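Local atomic coordinates of glucose-6-phosphate isomerase (Thermus thermophilus, PDB entry 1ZZG), a protein that probably catalyses the reversible isomerisation of glucose 6-phosphate to fructose 6-phosphate, a step shared by glycolysis and gluconeogenesis. Residues M248-R253 with K290-Q295; P243-M248 with L307-I312; Q297-G302 with E352-A357; W260-H265 with T281-A286. All blocks are in the same frame, centred on the assembly; numbering follows the deposited sequence.

Contact 1. Residues M248-R253 with K290-Q295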
loop_
_atom_site.group_PDB
_atom_site.type_symbol
_atom_site.label_atom_id
_atom_site.label_comp_id
_atom_site.label_asym_id
_atom_site.label_seq_id
_atom_site.Cartn_x
_atom_site.Cartn_y
_atom_site.Cartn_z
ATOM N N MET A 248 8.973 -6.536 4.307
ATOM C CA MET A 248 7.820 -6.697 5.187
ATOM C C MET A 248 8.017 -6.115 6.585
ATOM O O MET A 248 8.907 -6.533 7.323
ATOM C CB MET A 248 7.490 -8.190 5.277
ATOM C CG MET A 248 6.227 -8.550 6.032
ATOM S SD MET A 248 5.922 -10.337 5.850
ATOM C CE MET A 248 4.401 -10.526 6.763
ATOM N N VAL A 249 7.161 -5.165 6.955
ATOM C CA VAL A 249 7.266 -4.513 8.256
ATOM C C VAL A 249 6.156 -4.905 9.228
ATOM O O VAL A 249 4.974 -4.762 8.920
ATOM C CB VAL A 249 7.248 -2.977 8.095
ATOM C CG1 VAL A 249 7.430 -2.305 9.448
ATOM C CG2 VAL A 249 8.341 -2.547 7.136
ATOM N N TYR A 250 6.548 -5.397 10.401
ATOM C CA TYR A 250 5.591 -5.795 11.424
ATOM C C TYR A 250 5.222 -4.645 12.342
ATOM O O TYR A 250 5.621 -4.608 13.506
ATOM C CB TYR A 250 6.138 -6.959 12.256
ATOM C CG TYR A 250 5.753 -8.290 11.673
ATOM C CD1 TYR A 250 6.390 -8.787 10.538
ATOM C CD2 TYR A 250 4.681 -9.014 12.201
ATOM C CE1 TYR A 250 5.967 -9.968 9.936
ATOM C CE2 TYR A 250 4.248 -10.197 11.605
ATOM C CZ TYR A 250 4.892 -10.664 10.476
ATOM O OH TYR A 250 4.443 -11.817 9.872
ATOM N N SER A 251 4.449 -3.713 11.798
ATOM C CA SER A 251 3.995 -2.537 12.525
ATOM C C SER A 251 2.930 -1.838 11.699
ATOM O O SER A 251 2.981 -1.855 10.470
ATOM C CB SER A 251 5.162 -1.574 12.764
ATOM O OG SER A 251 4.713 -0.361 13.352
ATOM N N GLU A 252 1.950 -1.243 12.372
ATOM C CA GLU A 252 0.906 -0.511 11.669
ATOM C C GLU A 252 1.328 0.961 11.630
ATOM O O GLU A 252 1.049 1.674 10.664
ATOM C CB GLU A 252 -0.443 -0.674 12.381
ATOM C CG GLU A 252 -1.603 0.098 11.747
ATOM C CD GLU A 252 -1.978 -0.377 10.339
ATOM O OE1 GLU A 252 -1.517 -1.454 9.897
ATOM O OE2 GLU A 252 -2.758 0.340 9.672
ATOM N N ARG A 253 2.009 1.415 12.678
ATOM C CA ARG A 253 2.482 2.799 12.726
ATOM C C ARG A 253 3.411 3.055 11.534
ATOM O O ARG A 253 3.454 4.164 10.991
ATOM C CB ARG A 253 3.234 3.059 14.035
ATOM C CG ARG A 253 2.363 2.967 15.285
ATOM C CD ARG A 253 3.226 3.086 16.524
ATOM N NE ARG A 253 3.955 4.348 16.529
ATOM C CZ ARG A 253 5.059 4.573 17.229
ATOM N NH1 ARG A 253 5.568 3.608 17.984
ATOM N NH2 ARG A 253 5.648 5.764 17.181
ATOM N N LYS A 290 -0.897 -8.595 8.939
ATOM C CA LYS A 290 -1.939 -8.651 7.908
ATOM C C LYS A 290 -1.560 -9.409 6.629
ATOM O O LYS A 290 -2.404 -10.078 6.027
ATOM C CB LYS A 290 -2.446 -7.237 7.551
ATOM C CG LYS A 290 -1.504 -6.408 6.685
ATOM C CD LYS A 290 -2.078 -5.016 6.392
ATOM C CE LYS A 290 -2.209 -4.186 7.667
ATOM N NZ LYS A 290 -2.645 -2.776 7.424
ATOM N N ASP A 291 -0.302 -9.330 6.206
ATOM C CA ASP A 291 0.077 -10.042 4.995
ATOM C C ASP A 291 0.287 -11.547 5.169
ATOM O O ASP A 291 0.620 -12.252 4.215
ATOM C CB ASP A 291 1.279 -9.370 4.335
ATOM C CG ASP A 291 0.853 -8.230 3.425
ATOM O OD1 ASP A 291 -0.041 -8.474 2.585
ATOM O OD2 ASP A 291 1.389 -7.109 3.543
ATOM N N GLN A 292 0.075 -12.038 6.386
ATOM C CA GLN A 292 0.165 -13.472 6.646
ATOM C C GLN A 292 -1.169 -13.981 6.098
ATOM O O GLN A 292 -1.366 -15.180 5.878
ATOM C CB GLN A 292 0.245 -13.755 8.153
ATOM C CG GLN A 292 1.480 -13.185 8.852
ATOM C CD GLN A 292 1.418 -13.299 10.373
ATOM O OE1 GLN A 292 2.283 -12.774 11.078
ATOM N NE2 GLN A 292 0.393 -13.980 10.883
ATOM N N HIS A 293 -2.073 -13.030 5.866
ATOM C CA HIS A 293 -3.410 -13.303 5.358
ATOM C C HIS A 293 -3.569 -12.754 3.942
ATOM O O HIS A 293 -4.664 -12.317 3.570
ATOM C CB HIS A 293 -4.465 -12.630 6.250
ATOM C CG HIS A 293 -4.363 -12.983 7.701
ATOM N ND1 HIS A 293 -5.107 -13.989 8.279
ATOM C CD2 HIS A 293 -3.613 -12.452 8.695
ATOM C CE1 HIS A 293 -4.823 -14.060 9.567
ATOM N NE2 HIS A 293 -3.919 -13.138 9.846
ATOM N N ALA A 294 -2.493 -12.751 3.155
ATOM C CA ALA A 294 -2.588 -12.236 1.793
ATOM C C ALA A 294 -1.423 -12.612 0.882
ATOM O O ALA A 294 -1.632 -13.099 -0.229
ATOM C CB ALA A 294 -2.753 -10.714 1.818
ATOM N N GLN A 295 -0.196 -12.381 1.334
ATOM C CA GLN A 295 0.955 -12.698 0.498
ATOM C C GLN A 295 1.795 -13.875 0.984
ATOM O O GLN A 295 2.465 -14.531 0.183
ATOM C CB GLN A 295 1.848 -11.466 0.352
ATOM C CG GLN A 295 1.138 -10.254 -0.225
ATOM C CD GLN A 295 2.079 -9.085 -0.449
ATOM O OE1 GLN A 295 2.891 -9.090 -1.378
ATOM N NE2 GLN A 295 1.978 -8.075 0.403
#
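Tyr-250 has its first torsion at -90°, which swings the ring toward a short 3-10 turn at 290-292, and the Met-248 chain, with CG anti to the backbone N and extended beyond, runs straight out to the same turn. The setting is the C-terminal end of strand 244-249, in the mixed sheet of a SIS-type fold, where the chain leaves the strand through an inverse gamma turn centred on Tyr-250. Tyr-250 OH donates to Gln-292 OE1 at 2.7 Å, in the carbonyl plane and on a lone pair, with a C=O...donor angle of 118°. Gln-292 reaches it because its chain is extended beyond CG. Helix 339-356 secures both ends: Tyr-250 OH also bonds Thr-350, and Gln-292 NE2 bonds Glu-346. A phenylalanine here would remove the hydroxyl and its bonds to Gln-292 and Thr-350, and would probably loosen the turn's hold on the strand end. Met-248 suits the buried space between strand and turn, its flexible, apolar tip CE lying 4.1 Å from Asp-291 CB. Nearer the surface, Glu-252 bends at chi2 and Lys-290 at chi3, so the two chains cross at about a right angle. Lys-290 NZ meets the syn lone pair of Glu-252 OE1 at 3.0 Å in a salt bridge, but its stronger partner is Asp-99 of the second subunit. Asp-291 ties the turn to the chain on both sides: OD2 accepts from Leu-287 N, and Gln-295 NE2 approaches OD1 from above the carboxylate plane at 3.0 Å, nearly straight at 172°.

Contact 2. Residues P243-M248 with L307-I312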
loop_
_atom_site.group_PDB
_atom_site.type_symbol
_atom_site.label_atom_id
_atom_site.label_comp_id
_atom_site.label_asym_id
_atom_site.label_seq_id
_atom_site.Cartn_x
_atom_site.Cartn_y
_atom_site.Cartn_z
ATOM N N PRO A 243 14.105 -12.282 -9.091
ATOM C CA PRO A 243 13.232 -11.174 -9.509
ATOM C C PRO A 243 12.581 -10.347 -8.408
ATOM O O PRO A 243 12.294 -9.160 -8.595
ATOM C CB PRO A 243 12.186 -11.873 -10.383
ATOM C CG PRO A 243 12.037 -13.212 -9.710
ATOM C CD PRO A 243 13.489 -13.589 -9.399
ATOM N N VAL A 244 12.372 -10.960 -7.254
ATOM C CA VAL A 244 11.685 -10.267 -6.173
ATOM C C VAL A 244 12.406 -10.102 -4.841
ATOM O O VAL A 244 13.107 -10.991 -4.369
ATOM C CB VAL A 244 10.323 -10.962 -5.908
ATOM C CG1 VAL A 244 9.665 -10.407 -4.651
ATOM C CG2 VAL A 244 9.419 -10.789 -7.125
ATOM N N HIS A 245 12.212 -8.936 -4.240
ATOM C CA HIS A 245 12.769 -8.635 -2.937
ATOM C C HIS A 245 11.609 -8.100 -2.107
ATOM O O HIS A 245 11.100 -7.007 -2.366
ATOM C CB HIS A 245 13.879 -7.586 -3.036
ATOM C CG HIS A 245 14.359 -7.101 -1.703
ATOM N ND1 HIS A 245 14.615 -7.952 -0.651
ATOM C CD2 HIS A 245 14.626 -5.853 -1.249
ATOM C CE1 HIS A 245 15.018 -7.251 0.394
ATOM N NE2 HIS A 245 15.032 -5.974 0.056
ATOM N N VAL A 246 11.174 -8.883 -1.126
ATOM C CA VAL A 246 10.063 -8.474 -0.276
ATOM C C VAL A 246 10.551 -7.700 0.944
ATOM O O VAL A 246 11.515 -8.094 1.597
ATOM C CB VAL A 246 9.245 -9.699 0.212
ATOM C CG1 VAL A 246 8.060 -9.232 1.053
ATOM C CG2 VAL A 246 8.766 -10.511 -0.983
ATOM N N PHE A 247 9.884 -6.585 1.230
ATOM C CA PHE A 247 10.220 -5.745 2.377
ATOM C C PHE A 247 8.950 -5.754 3.230
ATOM O O PHE A 247 7.973 -5.072 2.913
ATOM C CB PHE A 247 10.563 -4.319 1.910
ATOM C CG PHE A 247 11.024 -3.405 3.016
ATOM C CD1 PHE A 247 12.300 -3.529 3.561
ATOM C CD2 PHE A 247 10.174 -2.424 3.524
ATOM C CE1 PHE A 247 12.720 -2.692 4.592
ATOM C CE2 PHE A 247 10.582 -1.588 4.549
ATOM C CZ PHE A 247 11.860 -1.719 5.087
ATOM N N MET A 248 8.973 -6.536 4.307
ATOM C CA MET A 248 7.820 -6.697 5.187
ATOM C C MET A 248 8.017 -6.115 6.585
ATOM O O MET A 248 8.907 -6.533 7.323
ATOM C CB MET A 248 7.490 -8.190 5.277
ATOM C CG MET A 248 6.227 -8.550 6.032
ATOM S SD MET A 248 5.922 -10.337 5.850
ATOM C CE MET A 248 4.401 -10.526 6.763
ATOM N N LEU A 307 13.849 -12.821 -1.997
ATOM C CA LEU A 307 14.745 -12.582 -0.872
ATOM C C LEU A 307 13.820 -11.737 -0.011
ATOM O O LEU A 307 13.368 -10.676 -0.447
ATOM C CB LEU A 307 15.975 -11.754 -1.258
ATOM C CG LEU A 307 16.787 -11.293 -0.032
ATOM C CD1 LEU A 307 17.341 -12.509 0.714
ATOM C CD2 LEU A 307 17.927 -10.381 -0.466
ATOM N N LEU A 308 13.513 -12.209 1.189
ATOM C CA LEU A 308 12.609 -11.472 2.053
ATOM C C LEU A 308 13.275 -10.887 3.284
ATOM O O LEU A 308 14.011 -11.567 3.999
ATOM C CB LEU A 308 11.440 -12.359 2.497
ATOM C CG LEU A 308 10.577 -12.999 1.405
ATOM C CD1 LEU A 308 11.125 -14.377 1.049
ATOM C CD2 LEU A 308 9.147 -13.133 1.906
ATOM N N ALA A 309 12.996 -9.614 3.522
ATOM C CA ALA A 309 13.524 -8.919 4.674
ATOM C C ALA A 309 12.339 -8.565 5.563
ATOM O O ALA A 309 11.363 -7.963 5.106
ATOM C CB ALA A 309 14.252 -7.655 4.240
ATOM N N LEU A 310 12.422 -8.962 6.826
ATOM C CA LEU A 310 11.372 -8.678 7.792
ATOM C C LEU A 310 11.874 -7.696 8.843
ATOM O O LEU A 310 12.874 -7.942 9.516
ATOM C CB LEU A 310 10.896 -9.967 8.481
ATOM C CG LEU A 310 9.675 -10.698 7.912
ATOM C CD1 LEU A 310 9.938 -11.151 6.488
ATOM C CD2 LEU A 310 9.348 -11.890 8.797
ATOM N N VAL A 311 11.175 -6.576 8.970
ATOM C CA VAL A 311 11.524 -5.552 9.942
ATOM C C VAL A 311 10.638 -5.798 11.152
ATOM O O VAL A 311 9.411 -5.695 11.058
ATOM C CB VAL A 311 11.254 -4.153 9.367
ATOM C CG1 VAL A 311 11.586 -3.079 10.402
ATOM C CG2 VAL A 311 12.074 -3.966 8.106
ATOM N N ILE A 312 11.258 -6.118 12.285
ATOM C CA ILE A 312 10.514 -6.437 13.501
ATOM C C ILE A 312 10.896 -5.625 14.736
ATOM O O ILE A 312 12.064 -5.579 15.123
ATOM C CB ILE A 312 10.709 -7.925 13.863
ATOM C CG1 ILE A 312 10.373 -8.802 12.657
ATOM C CG2 ILE A 312 9.882 -8.275 15.091
ATOM C CD1 ILE A 312 10.793 -10.248 12.820
#
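This is a parallel beta pairing deep in the chain, joining strands 244-249 and 306-313, inner strands of the mixed sheet in an alpha-beta-alpha arrangement. The axes of 244-248 and 307-312 lie 4.7 Å apart at 12°. The ladder runs from Leu-307 N and Val-244 O to Val-311 N and Met-248 O, the latter pair at 2.8 Å. Toward its far end, Met-248 N lies nearly on the C=O axis of Ala-309, 2.9 Å from its O. Side chains alternate between faces. On one, Val-246 CB and Leu-308 CG lie side by side 3.8 Å apart, and Met-248 CB has Leu-310 CD1 at 4.0 Å; these branched and long apolar groups fill the side covered by helices 296-301 and 339-356. On the other, Phe-247 CZ reaches Val-311 CG2 at 3.8 Å, and small Ala-309 leaves room for the His-245 ring; here Phe-247 stacks on Phe-261 of helix 257-269. Leu-307 O accepts twice, from Val-246 N and from His-245 ND1 at 3.0 Å, the imidazole coming from above the carbonyl plane. In so apolar a setting this bond satisfies a buried nitrogen and implies that ND1 probably carries a proton.

Contact 3. Residues Q297-G302 with E352-A357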
loop_
_atom_site.group_PDB
_atom_site.type_symbol
_atom_site.label_atom_id
_atom_site.label_comp_id
_atom_site.label_asym_id
_atom_site.label_seq_id
_atom_site.Cartn_x
_atom_site.Cartn_y
_atom_site.Cartn_z
ATOM N N GLN A 297 0.984 -16.797 1.826
ATOM C CA GLN A 297 0.607 -18.060 1.193
ATOM C C GLN A 297 1.497 -18.277 -0.028
ATOM O O GLN A 297 2.032 -19.368 -0.232
ATOM C CB GLN A 297 -0.876 -18.035 0.790
ATOM C CG GLN A 297 -1.320 -19.150 -0.156
ATOM C CD GLN A 297 -0.984 -20.549 0.344
ATOM O OE1 GLN A 297 -1.222 -20.885 1.510
ATOM N NE2 GLN A 297 -0.444 -21.379 -0.548
ATOM N N LEU A 298 1.673 -17.232 -0.827
ATOM C CA LEU A 298 2.521 -17.329 -2.008
ATOM C C LEU A 298 3.981 -17.558 -1.607
ATOM O O LEU A 298 4.687 -18.336 -2.248
ATOM C CB LEU A 298 2.428 -16.057 -2.852
ATOM C CG LEU A 298 3.519 -15.899 -3.922
ATOM C CD1 LEU A 298 3.244 -16.845 -5.082
ATOM C CD2 LEU A 298 3.553 -14.465 -4.423
ATOM N N PHE A 299 4.438 -16.883 -0.556
ATOM C CA PHE A 299 5.822 -17.049 -0.125
ATOM C C PHE A 299 6.064 -18.469 0.383
ATOM O O PHE A 299 7.157 -19.013 0.234
ATOM C CB PHE A 299 6.185 -16.048 0.987
ATOM C CG PHE A 299 5.915 -14.601 0.635
ATOM C CD1 PHE A 299 5.916 -14.169 -0.688
ATOM C CD2 PHE A 299 5.667 -13.670 1.642
ATOM C CE1 PHE A 299 5.668 -12.831 -1.009
ATOM C CE2 PHE A 299 5.420 -12.329 1.335
ATOM C CZ PHE A 299 5.421 -11.908 0.008
ATOM N N ARG A 300 5.029 -19.061 0.972
ATOM C CA ARG A 300 5.107 -20.401 1.537
ATOM C C ARG A 300 5.080 -21.556 0.532
ATOM O O ARG A 300 5.863 -22.499 0.652
ATOM C CB ARG A 300 3.971 -20.597 2.552
ATOM C CG ARG A 300 4.114 -19.807 3.849
ATOM C CD ARG A 300 4.980 -20.560 4.851
ATOM N NE ARG A 300 4.354 -21.815 5.262
ATOM C CZ ARG A 300 5.014 -22.848 5.779
ATOM N NH1 ARG A 300 6.329 -22.778 5.951
ATOM N NH2 ARG A 300 4.361 -23.961 6.111
ATOM N N GLU A 301 4.198 -21.492 -0.458
ATOM C CA GLU A 301 4.094 -22.590 -1.413
ATOM C C GLU A 301 4.345 -22.210 -2.861
ATOM O O GLU A 301 4.296 -23.060 -3.748
ATOM C CB GLU A 301 2.721 -23.252 -1.277
ATOM C CG GLU A 301 2.353 -23.555 0.163
ATOM C CD GLU A 301 1.172 -24.500 0.292
ATOM O OE1 GLU A 301 0.111 -24.242 -0.326
ATOM O OE2 GLU A 301 1.311 -25.500 1.025
ATOM N N GLY A 302 4.609 -20.929 -3.098
ATOM C CA GLY A 302 4.884 -20.476 -4.446
ATOM C C GLY A 302 6.362 -20.641 -4.758
ATOM O O GLY A 302 7.106 -21.170 -3.936
ATOM N N GLU A 352 10.152 -17.681 10.908
ATOM C CA GLU A 352 10.522 -19.094 10.905
ATOM C C GLU A 352 9.770 -19.885 9.826
ATOM O O GLU A 352 10.350 -20.744 9.164
ATOM C CB GLU A 352 10.244 -19.722 12.274
ATOM C CG GLU A 352 10.832 -21.118 12.431
ATOM C CD GLU A 352 10.404 -21.804 13.716
ATOM O OE1 GLU A 352 10.321 -21.125 14.764
ATOM O OE2 GLU A 352 10.164 -23.032 13.677
ATOM N N ALA A 353 8.481 -19.600 9.648
ATOM C CA ALA A 353 7.687 -20.312 8.647
ATOM C C ALA A 353 8.231 -20.060 7.248
ATOM O O ALA A 353 8.314 -20.972 6.423
ATOM C CB ALA A 353 6.217 -19.891 8.731
ATOM N N LEU A 354 8.604 -18.816 6.977
ATOM C CA LEU A 354 9.151 -18.463 5.677
ATOM C C LEU A 354 10.433 -19.257 5.419
ATOM O O LEU A 354 10.662 -19.751 4.314
ATOM C CB LEU A 354 9.436 -16.960 5.621
ATOM C CG LEU A 354 8.207 -16.050 5.545
ATOM C CD1 LEU A 354 8.606 -14.586 5.734
ATOM C CD2 LEU A 354 7.538 -16.259 4.198
ATOM N N ALA A 355 11.263 -19.388 6.448
ATOM C CA ALA A 355 12.510 -20.131 6.309
ATOM C C ALA A 355 12.228 -21.626 6.152
ATOM O O ALA A 355 12.903 -22.313 5.384
ATOM C CB ALA A 355 13.407 -19.881 7.518
ATOM N N GLU A 356 11.218 -22.118 6.870
ATOM C CA GLU A 356 10.834 -23.533 6.813
ATOM C C GLU A 356 10.381 -23.886 5.402
ATOM O O GLU A 356 10.565 -25.012 4.944
ATOM C CB GLU A 356 9.704 -23.810 7.813
ATOM C CG GLU A 356 9.379 -25.285 8.084
ATOM C CD GLU A 356 8.617 -25.971 6.952
ATOM O OE1 GLU A 356 7.857 -25.291 6.228
ATOM O OE2 GLU A 356 8.764 -27.207 6.803
ATOM N N ALA A 357 9.792 -22.912 4.713
ATOM C CA ALA A 357 9.315 -23.117 3.352
ATOM C C ALA A 357 10.457 -23.066 2.337
ATOM O O ALA A 357 10.245 -23.268 1.138
ATOM C CB ALA A 357 8.254 -22.071 3.005
#
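Arg-300 NH1 is gripped by two acceptors on the neighbouring helix: Ala-353 O at 2.7 Å and Glu-356 OE1 at 3.0 Å. Both lie near the guanidinium plane, so the flat group is held at its edge. The carboxylate oxygen offers its anti lone pair in a salt bridge, whereas NH1 stands above the carbonyl plane of Ala-353, whose O also takes the Ala-357 N-H. Arginine suits the place because its chain, bent at chi2 and chi3, can curl across to the last turn of helix 339-356, while NE turns to Gly-401 O of the second subunit. The two helix ends, on 297-301 and 352-356, converge with axes 9.1 Å apart at 37°. A small residue suits Ala-357, where the chains come closest: its single methyl carbon, CB, sits 3.4 Å from Arg-300 O. On the inner side, Phe-299 and Leu-354 lie side by side, CB of the former 3.5 Å from CD2 of the latter, and both pack onto strand 306-313. An alanine in place of Arg-300 would lose both NH1 bonds and the NE bond to the second subunit, and would probably leave the helix ends and subunit boundary less firmly joined. The cation meets a helix C-terminal end and a carboxylate, whose combined negative potential would probably stabilise its charge. Polar bonds hold the side toward the second subunit, apolar packing that toward the sheet.

Contact 4. Residues W260-H265 with T281-A286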
loop_
_atom_site.group_PDB
_atom_site.type_symbol
_atom_site.label_atom_id
_atom_site.label_comp_id
_atom_site.label_asym_id
_atom_site.label_seq_id
_atom_site.Cartn_x
_atom_site.Cartn_y
_atom_site.Cartn_z
ATOM N N TRP A 260 7.781 3.702 0.823
ATOM C CA TRP A 260 8.955 4.568 0.736
ATOM C C TRP A 260 10.160 3.751 0.263
ATOM O O TRP A 260 10.936 4.202 -0.588
ATOM C CB TRP A 260 9.262 5.183 2.105
ATOM C CG TRP A 260 10.567 5.919 2.157
ATOM C CD1 TRP A 260 10.818 7.193 1.723
ATOM C CD2 TRP A 260 11.813 5.405 2.639
ATOM N NE1 TRP A 260 12.149 7.503 1.904
ATOM C CE2 TRP A 260 12.782 6.424 2.465
ATOM C CE3 TRP A 260 12.206 4.182 3.204
ATOM C CZ2 TRP A 260 14.122 6.254 2.833
ATOM C CZ3 TRP A 260 13.544 4.012 3.574
ATOM C CH2 TRP A 260 14.485 5.046 3.385
ATOM N N PHE A 261 10.318 2.550 0.813
ATOM C CA PHE A 261 11.443 1.701 0.427
ATOM C C PHE A 261 11.337 1.242 -1.021
ATOM O O PHE A 261 12.344 1.152 -1.736
ATOM C CB PHE A 261 11.542 0.466 1.324
ATOM C CG PHE A 261 12.625 -0.486 0.891
ATOM C CD1 PHE A 261 13.970 -0.143 1.034
ATOM C CD2 PHE A 261 12.304 -1.683 0.258
ATOM C CE1 PHE A 261 14.979 -0.975 0.545
ATOM C CE2 PHE A 261 13.302 -2.521 -0.235
ATOM C CZ PHE A 261 14.643 -2.165 -0.092
ATOM N N VAL A 262 10.118 0.937 -1.454
ATOM C CA VAL A 262 9.905 0.500 -2.826
ATOM C C VAL A 262 10.403 1.558 -3.819
ATOM O O VAL A 262 11.067 1.217 -4.798
ATOM C CB VAL A 262 8.415 0.160 -3.075
ATOM C CG1 VAL A 262 8.177 -0.116 -4.551
ATOM C CG2 VAL A 262 8.034 -1.075 -2.267
ATOM N N GLN A 263 10.096 2.834 -3.579
ATOM C CA GLN A 263 10.592 3.873 -4.479
ATOM C C GLN A 263 12.109 3.961 -4.366
ATOM O O GLN A 263 12.811 4.073 -5.370
ATOM C CB GLN A 263 10.023 5.262 -4.160
ATOM C CG GLN A 263 10.830 6.353 -4.873
ATOM C CD GLN A 263 10.290 7.757 -4.704
ATOM O OE1 GLN A 263 9.772 8.113 -3.652
ATOM N NE2 GLN A 263 10.439 8.576 -5.742
ATOM N N LEU A 264 12.612 3.944 -3.136
ATOM C CA LEU A 264 14.051 4.028 -2.919
ATOM C C LEU A 264 14.780 2.922 -3.682
ATOM O O LEU A 264 15.731 3.179 -4.420
ATOM C CB LEU A 264 14.378 3.899 -1.431
ATOM C CG LEU A 264 15.883 3.832 -1.128
ATOM C CD1 LEU A 264 16.535 5.166 -1.492
ATOM C CD2 LEU A 264 16.117 3.502 0.335
ATOM N N HIS A 265 14.323 1.689 -3.495
ATOM C CA HIS A 265 14.946 0.536 -4.137
ATOM C C HIS A 265 14.766 0.490 -5.658
ATOM O O HIS A 265 15.746 0.446 -6.409
ATOM C CB HIS A 265 14.395 -0.751 -3.520
ATOM C CG HIS A 265 15.022 -1.995 -4.066
ATOM N ND1 HIS A 265 16.254 -2.452 -3.651
ATOM C CD2 HIS A 265 14.595 -2.865 -5.013
ATOM C CE1 HIS A 265 16.560 -3.552 -4.319
ATOM N NE2 HIS A 265 15.569 -3.824 -5.151
ATOM N N THR A 281 16.024 -5.501 -8.975
ATOM C CA THR A 281 15.060 -6.473 -8.488
ATOM C C THR A 281 13.775 -5.727 -8.152
ATOM O O THR A 281 13.796 -4.524 -7.890
ATOM C CB THR A 281 15.573 -7.221 -7.239
ATOM O OG1 THR A 281 15.830 -6.286 -6.184
ATOM C CG2 THR A 281 16.860 -7.988 -7.567
ATOM N N THR A 282 12.660 -6.444 -8.171
ATOM C CA THR A 282 11.368 -5.849 -7.882
ATOM C C THR A 282 11.038 -5.865 -6.395
ATOM O O THR A 282 10.809 -6.928 -5.813
ATOM C CB THR A 282 10.259 -6.584 -8.653
ATOM O OG1 THR A 282 10.587 -6.593 -10.048
ATOM C CG2 THR A 282 8.909 -5.879 -8.453
ATOM N N ALA A 283 11.023 -4.684 -5.782
ATOM C CA ALA A 283 10.698 -4.565 -4.368
ATOM C C ALA A 283 9.185 -4.712 -4.207
ATOM O O ALA A 283 8.412 -4.044 -4.897
ATOM C CB ALA A 283 11.154 -3.212 -3.826
ATOM N N VAL A 284 8.779 -5.591 -3.294
ATOM C CA VAL A 284 7.368 -5.855 -3.026
ATOM C C VAL A 284 7.075 -5.509 -1.571
ATOM O O VAL A 284 7.662 -6.089 -0.658
ATOM C CB VAL A 284 7.028 -7.346 -3.278
ATOM C CG1 VAL A 284 5.561 -7.609 -2.982
ATOM C CG2 VAL A 284 7.346 -7.712 -4.715
ATOM N N PRO A 285 6.158 -4.555 -1.334
ATOM C CA PRO A 285 5.804 -4.135 0.027
ATOM C C PRO A 285 4.891 -5.128 0.753
ATOM O O PRO A 285 4.033 -5.759 0.138
ATOM C CB PRO A 285 5.119 -2.792 -0.203
ATOM C CG PRO A 285 4.365 -3.047 -1.497
ATOM C CD PRO A 285 5.385 -3.802 -2.342
ATOM N N ALA A 286 5.086 -5.259 2.062
ATOM C CA ALA A 286 4.266 -6.145 2.877
ATOM C C ALA A 286 4.231 -5.632 4.304
ATOM O O ALA A 286 5.152 -4.946 4.757
ATOM C CB ALA A 286 4.817 -7.561 2.847
#
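From CB outward, His-265 leaves the helix with CG anti to the backbone N (chi1 -177°) and lies along the start of strand 278-287. Its CB rests over one face of the Phe-261 ring, 3.7 Å above the plane and toward the rim. Next, CG passes the methyl of Ala-283, and CD2 comes closer, 3.7 Å from Ala-283 CB and 3.4 Å from Thr-281 O. At the tip, NE2 forms a hydrogen bond of 2.7 Å with Thr-281 OG1, which meets the imidazole at its edge; either atom could be the donor. Thr-281 presents the hydroxyl by placing OG1 in the crowded position between its backbone N and carbonyl carbon. A histidine fits because it fills apolar space along its flank yet ends in a nitrogen that a buried hydroxyl can satisfy. Ala-283 is suitably small: its CB sits among His-265, Val-262 and Phe-261, and lets the backbones approach to 5.4 Å between the CA atoms of Val-262 and Ala-283. Further along, Val-262 CG2 packs on Pro-285 CD at 3.8 Å. One residue beyond the segment, Asp-266 OD1 accepts from Ala-283 N, and the predicted proton donor Glu-267, whose side chain is about 8 Å from that of His-265, takes a bond from Gln-263 NE2. The helix runs antiparallel to the strand (175°), as expected where helix 257-269 lies in the crossover connection, with short strand 271-272, between the parallel neighbours 244-249 and 278-287; helix 371-391 is behind it, against Trp-260 and Leu-264.

In the fold
Contacts 2 and 4 are the core: contact 2 is built on backbone bonds within the sheet, contact 4 on a helix laid against it, and they are joined by the backbone bonds that pair strand 278-287 with strand 244-249. Contact 1 shares strand 244-249 with contact 2, but at its end, where side-chain bonds replace the ladder. Contact 3 lies farthest out, its centre about 27 Å from the centre of the chain, against about 10 Å for contact 4, and closes the opposite face of the sheet. Contact 1 is partly buried and contact 3 mostly buried, with Glu-356 exposed; salt bridges appear in these two, at the strand end and the helix ends. All four contacts touch the second subunit.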